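Local coordinates for protein bifunctional endomannanase/endoglucanase (Caldanaerobius polysaccharolyticus, PDB 3W0K) that probably hydrolyses internal bonds in mannan and glucan chains, as a family 5 glycoside hydrolase built on a beta/alpha barrel, at residues N100-K105 with D133-P138; R157-I162 with L189-S194; D174-G179 with M183-H188. All coordinates share one frame; numbering follows the deposited sequence.

Interaction 1: residues N100-K105 with D133-P138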
ATOM      1  N   ASN A 100       5.914 -21.035  -0.332  1.00  8.55           N
ATOM      2  CA  ASN A 100       5.802 -20.136   0.809  1.00  8.33           C
ATOM      3  C   ASN A 100       7.071 -19.290   0.841  1.00  7.79           C
ATOM      4  O   ASN A 100       8.143 -19.764   1.221  1.00  8.78           O
ATOM      5  CB  ASN A 100       5.672 -20.909   2.123  1.00  8.34           C
ATOM      6  CG  ASN A 100       5.713 -19.995   3.338  1.00  9.51           C
ATOM      7  OD1 ASN A 100       5.595 -18.774   3.215  1.00  9.16           O
ATOM      8  ND2 ASN A 100       5.909 -20.578   4.513  1.00 10.12           N
ATOM      9  N   LEU A 101       6.925 -18.026   0.464  1.00  8.25           N
ATOM     10  CA  LEU A 101       8.032 -17.081   0.415  1.00  7.93           C
ATOM     11  C   LEU A 101       8.838 -16.970   1.706  1.00  8.38           C
ATOM     12  O   LEU A 101      10.049 -16.775   1.673  1.00  9.35           O
ATOM     13  CB  LEU A 101       7.495 -15.693   0.054  1.00  8.71           C
ATOM     14  CG  LEU A 101       8.500 -14.539  -0.006  1.00  9.79           C
ATOM     15  CD1 LEU A 101       9.554 -14.839  -1.068  1.00  8.61           C
ATOM     16  CD2 LEU A 101       7.786 -13.234  -0.332  1.00 10.06           C
ATOM     17  N   TRP A 102       8.171 -17.129   2.841  1.00  9.04           N
ATOM     18  CA  TRP A 102       8.847 -16.971   4.117  1.00  9.77           C
ATOM     19  C   TRP A 102       9.813 -18.067   4.513  1.00 10.31           C
ATOM     20  O   TRP A 102      10.690 -17.832   5.335  1.00 11.40           O
ATOM     21  CB  TRP A 102       7.817 -16.697   5.218  1.00 10.41           C
ATOM     22  CG  TRP A 102       6.867 -15.635   4.773  1.00  9.73           C
ATOM     23  CD1 TRP A 102       5.542 -15.789   4.488  1.00  9.84           C
ATOM     24  CD2 TRP A 102       7.203 -14.291   4.403  1.00  9.72           C
ATOM     25  NE1 TRP A 102       5.037 -14.635   3.944  1.00 11.24           N
ATOM     26  CE2 TRP A 102       6.033 -13.698   3.881  1.00 10.73           C
ATOM     27  CE3 TRP A 102       8.381 -13.535   4.453  1.00  9.78           C
ATOM     28  CZ2 TRP A 102       6.006 -12.380   3.408  1.00 11.35           C
ATOM     29  CZ3 TRP A 102       8.355 -12.225   3.983  1.00 11.44           C
ATOM     30  CH2 TRP A 102       7.176 -11.662   3.467  1.00 11.69           C
ATOM     31  N   LEU A 103       9.711 -19.229   3.868  1.00  9.38           N
ATOM     32  CA  LEU A 103      10.586 -20.351   4.195  1.00  9.11           C
ATOM     33  C   LEU A 103      11.242 -21.056   3.016  1.00  9.85           C
ATOM     34  O   LEU A 103      12.305 -21.655   3.174  1.00 12.05           O
ATOM     35  CB  LEU A 103       9.812 -21.404   4.990  1.00 10.03           C
ATOM     36  CG  LEU A 103       9.247 -21.015   6.353  1.00  9.78           C
ATOM     37  CD1 LEU A 103       8.470 -22.191   6.907  1.00 11.82           C
ATOM     38  CD2 LEU A 103      10.375 -20.615   7.299  1.00 12.57           C
ATOM     39  N   ASP A 104      10.601 -21.020   1.853  1.00  9.97           N
ATOM     40  CA  ASP A 104      11.122 -21.723   0.680  1.00  9.00           C
ATOM     41  C   ASP A 104      12.195 -20.995  -0.109  1.00  9.52           C
ATOM     42  O   ASP A 104      11.950 -19.925  -0.675  1.00  9.25           O
ATOM     43  CB  ASP A 104       9.977 -22.111  -0.260  1.00  9.38           C
ATOM     44  CG  ASP A 104       8.939 -22.989   0.412  1.00 10.04           C
ATOM     45  OD1 ASP A 104       9.252 -23.623   1.443  1.00 11.50           O
ATOM     46  OD2 ASP A 104       7.807 -23.052  -0.101  1.00  9.65           O
ATOM     47  N   LYS A 105      13.359 -21.630  -0.214  1.00 10.27           N
ATOM     48  CA  LYS A 105      14.486 -21.066  -0.949  1.00 10.87           C
ATOM     49  C   LYS A 105      14.125 -20.789  -2.407  1.00 10.68           C
ATOM     50  O   LYS A 105      14.499 -19.751  -2.948  1.00 12.37           O
ATOM     51  CB  LYS A 105      15.688 -22.012  -0.885  1.00 12.85           C
ATOM     52  CG  LYS A 105      16.922 -21.518  -1.638  1.00 16.78           C
ATOM     53  CD  LYS A 105      18.028 -22.567  -1.614  1.00 22.15           C
ATOM     54  CE  LYS A 105      19.267 -22.105  -2.370  1.00 23.59           C
ATOM     55  NZ  LYS A 105      19.041 -21.973  -3.837  1.00 27.23           N
ATOM     56  N   ASP A 133       8.626  -1.131  -3.406  1.00  7.76           N
ATOM     57  CA  ASP A 133       7.970  -1.590  -2.172  1.00  8.96           C
ATOM     58  C   ASP A 133       8.018  -3.116  -2.297  1.00  7.52           C
ATOM     59  O   ASP A 133       7.200  -3.724  -2.986  1.00  7.91           O
ATOM     60  CB  ASP A 133       6.531  -1.061  -2.151  1.00  9.58           C
ATOM     61  CG  ASP A 133       5.791  -1.380  -0.866  1.00 10.72           C
ATOM     62  OD1 ASP A 133       6.395  -1.890   0.105  1.00 10.64           O
ATOM     63  OD2 ASP A 133       4.577  -1.102  -0.833  1.00  9.82           O
ATOM     64  N   LEU A 134       8.979  -3.721  -1.602  1.00  8.73           N
ATOM     65  CA  LEU A 134       9.259  -5.154  -1.706  1.00  8.07           C
ATOM     66  C   LEU A 134       8.137  -6.180  -1.741  1.00  7.56           C
ATOM     67  O   LEU A 134       8.038  -6.964  -2.691  1.00  8.76           O
ATOM     68  CB  LEU A 134      10.340  -5.556  -0.697  1.00  7.97           C
ATOM     69  CG  LEU A 134      11.604  -4.689  -0.740  1.00  8.28           C
ATOM     70  CD1 LEU A 134      12.693  -5.354   0.092  1.00  8.73           C
ATOM     71  CD2 LEU A 134      12.101  -4.503  -2.175  1.00 10.90           C
ATOM     72  N   VAL A 135       7.303  -6.201  -0.713  1.00  6.71           N
ATOM     73  CA  VAL A 135       6.210  -7.159  -0.683  1.00  7.85           C
ATOM     74  C   VAL A 135       5.076  -6.604   0.163  1.00  8.36           C
ATOM     75  O   VAL A 135       5.282  -6.140   1.285  1.00  9.24           O
ATOM     76  CB  VAL A 135       6.688  -8.566  -0.193  1.00  7.77           C
ATOM     77  CG1 VAL A 135       7.382  -8.474   1.164  1.00 10.62           C
ATOM     78  CG2 VAL A 135       5.514  -9.542  -0.150  1.00  9.15           C
ATOM     79  N   ASN A 136       3.877  -6.619  -0.403  1.00  7.58           N
ATOM     80  CA  ASN A 136       2.727  -6.085   0.301  1.00  7.41           C
ATOM     81  C   ASN A 136       2.330  -6.841   1.556  1.00  8.87           C
ATOM     82  O   ASN A 136       2.244  -8.065   1.559  1.00  8.70           O
ATOM     83  CB  ASN A 136       1.510  -6.013  -0.624  1.00  6.59           C
ATOM     84  CG  ASN A 136       0.279  -5.478   0.089  1.00  7.78           C
ATOM     85  OD1 ASN A 136       0.157  -4.278   0.308  1.00  7.73           O
ATOM     86  ND2 ASN A 136      -0.617  -6.375   0.490  1.00  8.08           N
ATOM     87  N   GLU A 137       2.107  -6.078   2.620  1.00  8.61           N
ATOM     88  CA  GLU A 137       1.625  -6.581   3.902  1.00  9.06           C
ATOM     89  C   GLU A 137       1.985  -8.007   4.342  1.00  8.03           C
ATOM     90  O   GLU A 137       1.155  -8.917   4.254  1.00  9.13           O
ATOM     91  CB  GLU A 137       0.097  -6.409   3.928  1.00  8.36           C
ATOM     92  CG  GLU A 137      -0.357  -4.957   3.711  1.00  9.25           C
ATOM     93  CD  GLU A 137      -1.837  -4.805   3.372  1.00 11.17           C
ATOM     94  OE1 GLU A 137      -2.467  -5.768   2.883  1.00 10.88           O
ATOM     95  OE2 GLU A 137      -2.374  -3.692   3.574  1.00 10.91           O
ATOM     96  N   PRO A 138       3.230  -8.222   4.810  1.00  8.80           N
ATOM     97  CA  PRO A 138       3.663  -9.548   5.271  1.00  8.83           C
ATOM     98  C   PRO A 138       2.712 -10.010   6.381  1.00  9.68           C
ATOM     99  O   PRO A 138       2.073  -9.187   7.044  1.00 10.21           O
ATOM    100  CB  PRO A 138       5.071  -9.281   5.807  1.00  9.15           C
ATOM    101  CG  PRO A 138       5.552  -8.171   4.941  1.00 12.08           C
ATOM    102  CD  PRO A 138       4.346  -7.260   4.860  1.00  9.94           C
TER
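The nearest CA atoms of the two loops, those of Trp102 and Pro138, are 9.1 Å apart, so the contact is made mainly by side chains reaching between them. Both loops belong to the beta/alpha barrel of glycoside hydrolase family 5. Residues 100-105 lead into helix 105-121, whereas 133-138 leave the fourth barrel strand and carry the Asn-Glu-Pro sequence that in family relatives holds the acid/base glutamate. Trp102 does most of the touching. Its CG stands anti to the carbonyl carbon (chi1 -48°), which sends the six-membered ring toward the second loop. There CH2 meets Val135 CG1 at 3.9 Å, the methyl lying at the ring edge and near its plane. Pro138 approaches the same corner obliquely, with its CB 4.0 Å from Trp102 CZ2. On one face of the indole lies Leu101 CD2, displaced toward the rim; this methyl also reaches Val135 CG2 at 4.3 Å, which joins both leucine and indole to the valine. Tyr89 adds an edge-to-face ring contact with Trp102. The loop that presents the indole is folded upon itself: Asn100 OD1 accepts Trp102 N in an Asx turn, Asn100 O takes both Leu103 N and Asp104 N, and Asn100 N gives a 2.8 Å bond to Asp104 OD2. Beyond the apolar patch, Glu137 is paired with Arg196, and its OE1 also binds a Tris molecule, probably from the crystallisation liquor. Asn136 ND2 donates to Glu137 OE1 over 3.1 Å, meeting that oxygen from above the carboxylate plane.

Interaction 2: residues R157-I162 with L189-S194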
ATOM      1  N   ARG A 157      18.454  -9.591   2.382  1.00  9.76           N
ATOM      2  CA  ARG A 157      18.985 -10.226   1.181  1.00  9.29           C
ATOM      3  C   ARG A 157      18.494  -9.490  -0.068  1.00  9.71           C
ATOM      4  O   ARG A 157      19.269  -9.212  -0.980  1.00  9.90           O
ATOM      5  CB  ARG A 157      18.557 -11.696   1.100  1.00 10.29           C
ATOM      6  CG  ARG A 157      19.048 -12.369  -0.171  1.00 12.42           C
ATOM      7  CD  ARG A 157      18.475 -13.756  -0.391  1.00 11.16           C
ATOM      8  NE  ARG A 157      18.869 -14.240  -1.711  1.00 11.99           N
ATOM      9  CZ  ARG A 157      18.323 -15.276  -2.341  1.00 12.27           C
ATOM     10  NH1 ARG A 157      17.341 -15.972  -1.775  1.00 12.45           N
ATOM     11  NH2 ARG A 157      18.734 -15.587  -3.564  1.00 12.78           N
ATOM     12  N   THR A 158      17.204  -9.170  -0.091  1.00  9.55           N
ATOM     13  CA  THR A 158      16.595  -8.486  -1.227  1.00  9.19           C
ATOM     14  C   THR A 158      17.128  -7.066  -1.400  1.00  9.97           C
ATOM     15  O   THR A 158      17.448  -6.652  -2.516  1.00 10.84           O
ATOM     16  CB  THR A 158      15.059  -8.476  -1.092  1.00  9.42           C
ATOM     17  OG1 THR A 158      14.598  -9.817  -0.881  1.00 10.24           O
ATOM     18  CG2 THR A 158      14.412  -7.937  -2.362  1.00 10.90           C
ATOM     19  N   VAL A 159      17.238  -6.339  -0.291  1.00  9.41           N
ATOM     20  CA  VAL A 159      17.745  -4.968  -0.297  1.00  9.98           C
ATOM     21  C   VAL A 159      19.186  -4.931  -0.810  1.00 10.12           C
ATOM     22  O   VAL A 159      19.540  -4.079  -1.627  1.00 11.32           O
ATOM     23  CB  VAL A 159      17.658  -4.341   1.112  1.00 10.33           C
ATOM     24  CG1 VAL A 159      18.489  -3.067   1.195  1.00 10.26           C
ATOM     25  CG2 VAL A 159      16.202  -4.028   1.445  1.00 10.69           C
ATOM     26  N   GLU A 160      20.002  -5.879  -0.354  1.00 10.12           N
ATOM     27  CA  GLU A 160      21.393  -5.945  -0.789  1.00 10.39           C
ATOM     28  C   GLU A 160      21.501  -6.291  -2.273  1.00 11.60           C
ATOM     29  O   GLU A 160      22.357  -5.755  -2.981  1.00 12.48           O
ATOM     30  CB  GLU A 160      22.173  -6.948   0.064  1.00 12.34           C
ATOM     31  CG  GLU A 160      22.433  -6.451   1.487  1.00 16.80           C
ATOM     32  CD  GLU A 160      23.232  -7.427   2.339  1.00 20.63           C
ATOM     33  OE1 GLU A 160      23.487  -8.566   1.891  1.00 24.65           O
ATOM     34  OE2 GLU A 160      23.600  -7.050   3.473  1.00 23.93           O
ATOM     35  N   ALA A 161      20.612  -7.158  -2.749  1.00 10.96           N
ATOM     36  CA  ALA A 161      20.612  -7.553  -4.155  1.00 10.11           C
ATOM     37  C   ALA A 161      20.245  -6.367  -5.047  1.00 11.33           C
ATOM     38  O   ALA A 161      20.852  -6.156  -6.097  1.00 12.31           O
ATOM     39  CB  ALA A 161      19.647  -8.709  -4.381  1.00  9.91           C
ATOM     40  N   ILE A 162      19.246  -5.594  -4.627  1.00 10.08           N
ATOM     41  CA  ILE A 162      18.822  -4.416  -5.385  1.00 10.00           C
ATOM     42  C   ILE A 162      19.941  -3.370  -5.395  1.00 11.76           C
ATOM     43  O   ILE A 162      20.296  -2.838  -6.450  1.00 11.41           O
ATOM     44  CB  ILE A 162      17.540  -3.792  -4.772  1.00 10.06           C
ATOM     45  CG1 ILE A 162      16.351  -4.726  -4.988  1.00 10.21           C
ATOM     46  CG2 ILE A 162      17.262  -2.409  -5.376  1.00 11.98           C
ATOM     47  CD1 ILE A 162      15.124  -4.347  -4.169  1.00  9.64           C
ATOM     48  N   LEU A 189      18.408  -0.229   8.162  1.00 16.95           N
ATOM     49  CA  LEU A 189      18.566  -0.615   6.761  1.00 16.73           C
ATOM     50  C   LEU A 189      18.484   0.540   5.758  1.00 16.08           C
ATOM     51  O   LEU A 189      18.822   0.371   4.585  1.00 16.61           O
ATOM     52  CB  LEU A 189      17.557  -1.712   6.406  1.00 17.13           C
ATOM     53  CG  LEU A 189      17.849  -2.573   5.177  1.00 18.95           C
ATOM     54  CD1 LEU A 189      19.251  -3.168   5.259  1.00 18.37           C
ATOM     55  CD2 LEU A 189      16.806  -3.677   5.084  1.00 19.46           C
ATOM     56  N   GLY A 190      18.043   1.707   6.218  1.00 14.60           N
ATOM     57  CA  GLY A 190      17.946   2.863   5.340  1.00 15.26           C
ATOM     58  C   GLY A 190      16.850   2.756   4.298  1.00 15.00           C
ATOM     59  O   GLY A 190      17.015   3.189   3.156  1.00 16.43           O
ATOM     60  N   VAL A 191      15.728   2.164   4.696  1.00 14.64           N
ATOM     61  CA  VAL A 191      14.582   1.998   3.811  1.00 13.32           C
ATOM     62  C   VAL A 191      13.370   2.670   4.439  1.00 12.31           C
ATOM     63  O   VAL A 191      13.373   2.982   5.633  1.00 13.09           O
ATOM     64  CB  VAL A 191      14.250   0.499   3.571  1.00 12.46           C
ATOM     65  CG1 VAL A 191      15.427  -0.204   2.916  1.00 13.66           C
ATOM     66  CG2 VAL A 191      13.871  -0.188   4.884  1.00 14.34           C
ATOM     67  N   VAL A 192      12.354   2.937   3.628  1.00 11.18           N
ATOM     68  CA  VAL A 192      11.133   3.548   4.136  1.00 11.19           C
ATOM     69  C   VAL A 192      10.281   2.457   4.773  1.00 10.31           C
ATOM     70  O   VAL A 192      10.106   1.388   4.191  1.00 10.39           O
ATOM     71  CB  VAL A 192      10.304   4.208   3.009  1.00 12.61           C
ATOM     72  CG1 VAL A 192       9.010   4.791   3.576  1.00 13.72           C
ATOM     73  CG2 VAL A 192      11.114   5.292   2.320  1.00 13.40           C
ATOM     74  N   HIS A 193       9.817   2.701   5.995  1.00 10.00           N
ATOM     75  CA  HIS A 193       8.950   1.752   6.687  1.00 10.77           C
ATOM     76  C   HIS A 193       7.522   2.209   6.430  1.00 11.02           C
ATOM     77  O   HIS A 193       7.132   3.317   6.806  1.00 10.67           O
ATOM     78  CB  HIS A 193       9.261   1.714   8.183  1.00 10.38           C
ATOM     79  CG  HIS A 193      10.563   1.052   8.504  1.00 11.42           C
ATOM     80  ND1 HIS A 193      10.703   0.148   9.536  1.00 12.08           N
ATOM     81  CD2 HIS A 193      11.781   1.152   7.921  1.00 11.89           C
ATOM     82  CE1 HIS A 193      11.952  -0.281   9.573  1.00 10.99           C
ATOM     83  NE2 HIS A 193      12.627   0.313   8.605  1.00 11.16           N
ATOM     84  N   SER A 194       6.749   1.349   5.777  1.00  9.63           N
ATOM     85  CA  SER A 194       5.382   1.674   5.406  1.00 10.21           C
ATOM     86  C   SER A 194       4.304   1.033   6.261  1.00  9.24           C
ATOM     87  O   SER A 194       4.185  -0.199   6.326  1.00  9.28           O
ATOM     88  CB  SER A 194       5.158   1.327   3.930  1.00  9.30           C
ATOM     89  OG  SER A 194       3.914   1.822   3.464  1.00  8.92           O
TER
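Val159 and Leu189 reach toward each other tip to tip, and the tight part of the contact is theirs. Val159 CG2 lies 3.7 Å from Leu189 CD2. The other valine methyl, CG1, sits 4.1 Å from both Leu189 CG and Leu189 CD1, so the leucine fork fits against both branches. That fork is delivered by a first torsion that turns Leu189 CG opposite the backbone N (chi1 -160°). Val191 comes in obliquely and less closely, its CG1 being 4.2 Å from Val159 CG2. In the beta/alpha barrel these residues join the inward side of helix 148-165, the helix that follows the fourth strand, to the short connection entering the sixth strand, 192-197. Ile173 of the fifth strand touches Val191, and Ile155 on the same helix as Val159 touches Leu189, extending the apolar seam. The contact is looser toward the solvent. Glu160, one residue along the helix, is exposed and stays 5.9 Å from the connection at its nearest. Gly190 is likewise exposed, and its positive phi (70°) turns the chain between the two residues that do pack. Arg163 NH1, a turn further down the helix, donates to the backbone oxygen of Leu189.

Interaction 3: residues D174-G179 with M183-H188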
ATOM      1  N   ASP A 174       6.919  -3.041   3.972  1.00  8.25           N
ATOM      2  CA  ASP A 174       5.645  -2.993   4.692  1.00  9.23           C
ATOM      3  C   ASP A 174       5.726  -3.623   6.073  1.00  9.02           C
ATOM      4  O   ASP A 174       6.449  -4.598   6.283  1.00  8.99           O
ATOM      5  CB  ASP A 174       4.546  -3.709   3.896  1.00  8.89           C
ATOM      6  CG  ASP A 174       4.089  -2.932   2.669  1.00  9.68           C
ATOM      7  OD1 ASP A 174       4.762  -1.961   2.259  1.00  9.54           O
ATOM      8  OD2 ASP A 174       3.037  -3.306   2.111  1.00  9.69           O
ATOM      9  N   GLY A 175       4.942  -3.082   7.001  1.00  9.53           N
ATOM     10  CA  GLY A 175       4.923  -3.608   8.353  1.00  9.37           C
ATOM     11  C   GLY A 175       4.414  -5.036   8.443  1.00  9.50           C
ATOM     12  O   GLY A 175       3.693  -5.518   7.562  1.00  8.99           O
ATOM     13  N   LEU A 176       4.816  -5.732   9.500  1.00  9.67           N
ATOM     14  CA  LEU A 176       4.382  -7.109   9.708  1.00  9.67           C
ATOM     15  C   LEU A 176       2.919  -7.154  10.137  1.00 10.07           C
ATOM     16  O   LEU A 176       2.306  -6.115  10.398  1.00 10.05           O
ATOM     17  CB  LEU A 176       5.256  -7.782  10.770  1.00 10.45           C
ATOM     18  CG  LEU A 176       6.729  -7.923  10.399  1.00 11.12           C
ATOM     19  CD1 LEU A 176       7.500  -8.525  11.570  1.00 12.34           C
ATOM     20  CD2 LEU A 176       6.862  -8.795   9.159  1.00 13.64           C
ATOM     21  N   GLY A 177       2.357  -8.357  10.190  1.00  9.18           N
ATOM     22  CA  GLY A 177       0.972  -8.513  10.597  1.00 11.15           C
ATOM     23  C   GLY A 177      -0.010  -7.720   9.756  1.00 12.40           C
ATOM     24  O   GLY A 177      -0.913  -7.072  10.291  1.00 12.34           O
ATOM     25  N   GLY A 178       0.171  -7.768   8.438  1.00 11.60           N
ATOM     26  CA  GLY A 178      -0.714  -7.049   7.537  1.00 11.79           C
ATOM     27  C   GLY A 178      -0.449  -5.556   7.477  1.00 11.72           C
ATOM     28  O   GLY A 178      -1.375  -4.766   7.266  1.00 13.48           O
ATOM     29  N   GLY A 179       0.817  -5.175   7.634  1.00 11.39           N
ATOM     30  CA  GLY A 179       1.201  -3.772   7.594  1.00 11.67           C
ATOM     31  C   GLY A 179       0.941  -3.014   8.883  1.00 11.35           C
ATOM     32  O   GLY A 179       1.119  -1.797   8.936  1.00 13.07           O
ATOM     33  N   MET A 183       8.806  -2.471  12.719  1.00 10.93           N
ATOM     34  CA  MET A 183       9.974  -3.344  12.654  1.00 11.33           C
ATOM     35  C   MET A 183      11.277  -2.666  13.067  1.00 12.17           C
ATOM     36  O   MET A 183      12.114  -2.343  12.226  1.00 12.49           O
ATOM     37  CB  MET A 183      10.100  -3.892  11.227  1.00 11.16           C
ATOM     38  CG  MET A 183       8.834  -4.584  10.736  1.00 12.49           C
ATOM     39  SD  MET A 183       8.728  -4.702   8.938  1.00 12.70           S
ATOM     40  CE  MET A 183       8.527  -2.957   8.492  1.00 13.74           C
ATOM     41  N   PRO A 184      11.487  -2.480  14.380  1.00 14.22           N
ATOM     42  CA  PRO A 184      12.719  -1.835  14.844  1.00 14.94           C
ATOM     43  C   PRO A 184      13.985  -2.595  14.443  1.00 15.16           C
ATOM     44  O   PRO A 184      15.054  -1.999  14.297  1.00 15.33           O
ATOM     45  CB  PRO A 184      12.528  -1.776  16.363  1.00 16.09           C
ATOM     46  CG  PRO A 184      11.605  -2.915  16.651  1.00 16.46           C
ATOM     47  CD  PRO A 184      10.619  -2.845  15.514  1.00 13.89           C
ATOM     48  N   GLU A 185      13.838  -3.897  14.201  1.00 13.99           N
ATOM     49  CA  GLU A 185      14.958  -4.743  13.800  1.00 14.96           C
ATOM     50  C   GLU A 185      15.494  -4.393  12.411  1.00 15.04           C
ATOM     51  O   GLU A 185      16.602  -4.788  12.053  1.00 16.84           O
ATOM     52  CB  GLU A 185      14.575  -6.232  13.870  1.00 14.52           C
ATOM     53  CG  GLU A 185      13.448  -6.674  12.922  1.00 14.43           C
ATOM     54  CD  GLU A 185      12.042  -6.450  13.479  1.00 15.26           C
ATOM     55  OE1 GLU A 185      11.871  -5.730  14.485  1.00 14.41           O
ATOM     56  OE2 GLU A 185      11.089  -7.007  12.902  1.00 14.81           O
ATOM     57  N   LEU A 186      14.713  -3.640  11.638  1.00 14.22           N
ATOM     58  CA  LEU A 186      15.129  -3.237  10.295  1.00 13.37           C
ATOM     59  C   LEU A 186      15.296  -1.718  10.174  1.00 14.44           C
ATOM     60  O   LEU A 186      15.417  -1.183   9.071  1.00 14.36           O
ATOM     61  CB  LEU A 186      14.125  -3.746   9.254  1.00 13.86           C
ATOM     62  CG  LEU A 186      14.109  -5.260   9.012  1.00 14.34           C
ATOM     63  CD1 LEU A 186      12.870  -5.653   8.227  1.00 13.96           C
ATOM     64  CD2 LEU A 186      15.379  -5.687   8.280  1.00 14.59           C
ATOM     65  N   ALA A 187      15.345  -1.041  11.317  1.00 15.57           N
ATOM     66  CA  ALA A 187      15.487   0.415  11.361  1.00 16.42           C
ATOM     67  C   ALA A 187      16.763   0.962  10.716  1.00 18.67           C
ATOM     68  O   ALA A 187      16.740   2.026  10.095  1.00 20.36           O
ATOM     69  CB  ALA A 187      15.386   0.900  12.804  1.00 18.94           C
ATOM     70  N   HIS A 188      17.866   0.230  10.849  1.00 18.32           N
ATOM     71  CA  HIS A 188      19.151   0.668  10.309  1.00 19.26           C
ATOM     72  C   HIS A 188      19.408   0.329   8.840  1.00 18.44           C
ATOM     73  O   HIS A 188      20.489   0.615   8.317  1.00 18.55           O
ATOM     74  CB  HIS A 188      20.284   0.125  11.177  1.00 20.55           C
TER
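Asp174 OD2 is gripped by a salt bridge from Arg196 NH2 and a hydrogen bond from Glu137 N, while the backbone oxygen of the same aspartate faces the end of Met183. CB of Asp174 leaves CA away from 183-188, and it is the carbonyl that meets Met183. Met183 CE approaches Asp174 O at 3.4 Å and Gly175 CA at 3.7 Å, with the sulfur, SD, close behind at 3.5 Å from Asp174 O. A bend at the last torsion of Met183 (chi3 -68°) turns CE in against the Asp174-Gly175 backbone. Higher up the same side chain, Met183 CG packs against Leu176 CG at 4.0 Å, the two chains running across one another. This is the connection between the fifth and sixth strands of the beta/alpha barrel: Asp174 ends strand 170-174 at the top of the barrel, and the chain turns back on itself before descending to strand 192-197. The reversal uses the glycines 177 to 179, all with positive phi, and a weak backbone bond joins Gly179 N to Gly175 O. The returning segment makes a tighter turn, in which Leu186 N donates to Met183 O over 3.0 Å. His151 of helix 148-165 touches both Leu176 and Met183, and Ile173 and His193 of the two flanking strands also pack on the methionine. On the partly exposed side of the contact, Glu185 bends at chi2 (-85°), bringing OE2 to 4.1 Å from Leu176 CD1; that oxygen is paired with Arg148, so the leucine methyl rests beside an ion pair.

All three contacts belong to one barrel, in the connections that follow the third, fourth and fifth strands, and interactions 2 and 3 lie on the same side of the chain's centre. Interactions 1 and 2 are centred about 13 Å apart, as are 1 and 3, and 2 and 3 about 11 Å. Interaction 1 closes first along the chain; interaction 3 is nested within the loop that interaction 2 closes. Leu134 of interaction 1 packs on Thr158, Val159 and Ile162 of interaction 2. Interactions 1 and 3 share the barrel top, where Pro138 O bonds Gly178 N and the carboxylates of Asp133 and Asp174 lie close. Ser194 O bonds Gly175 N, joining 2 to 3.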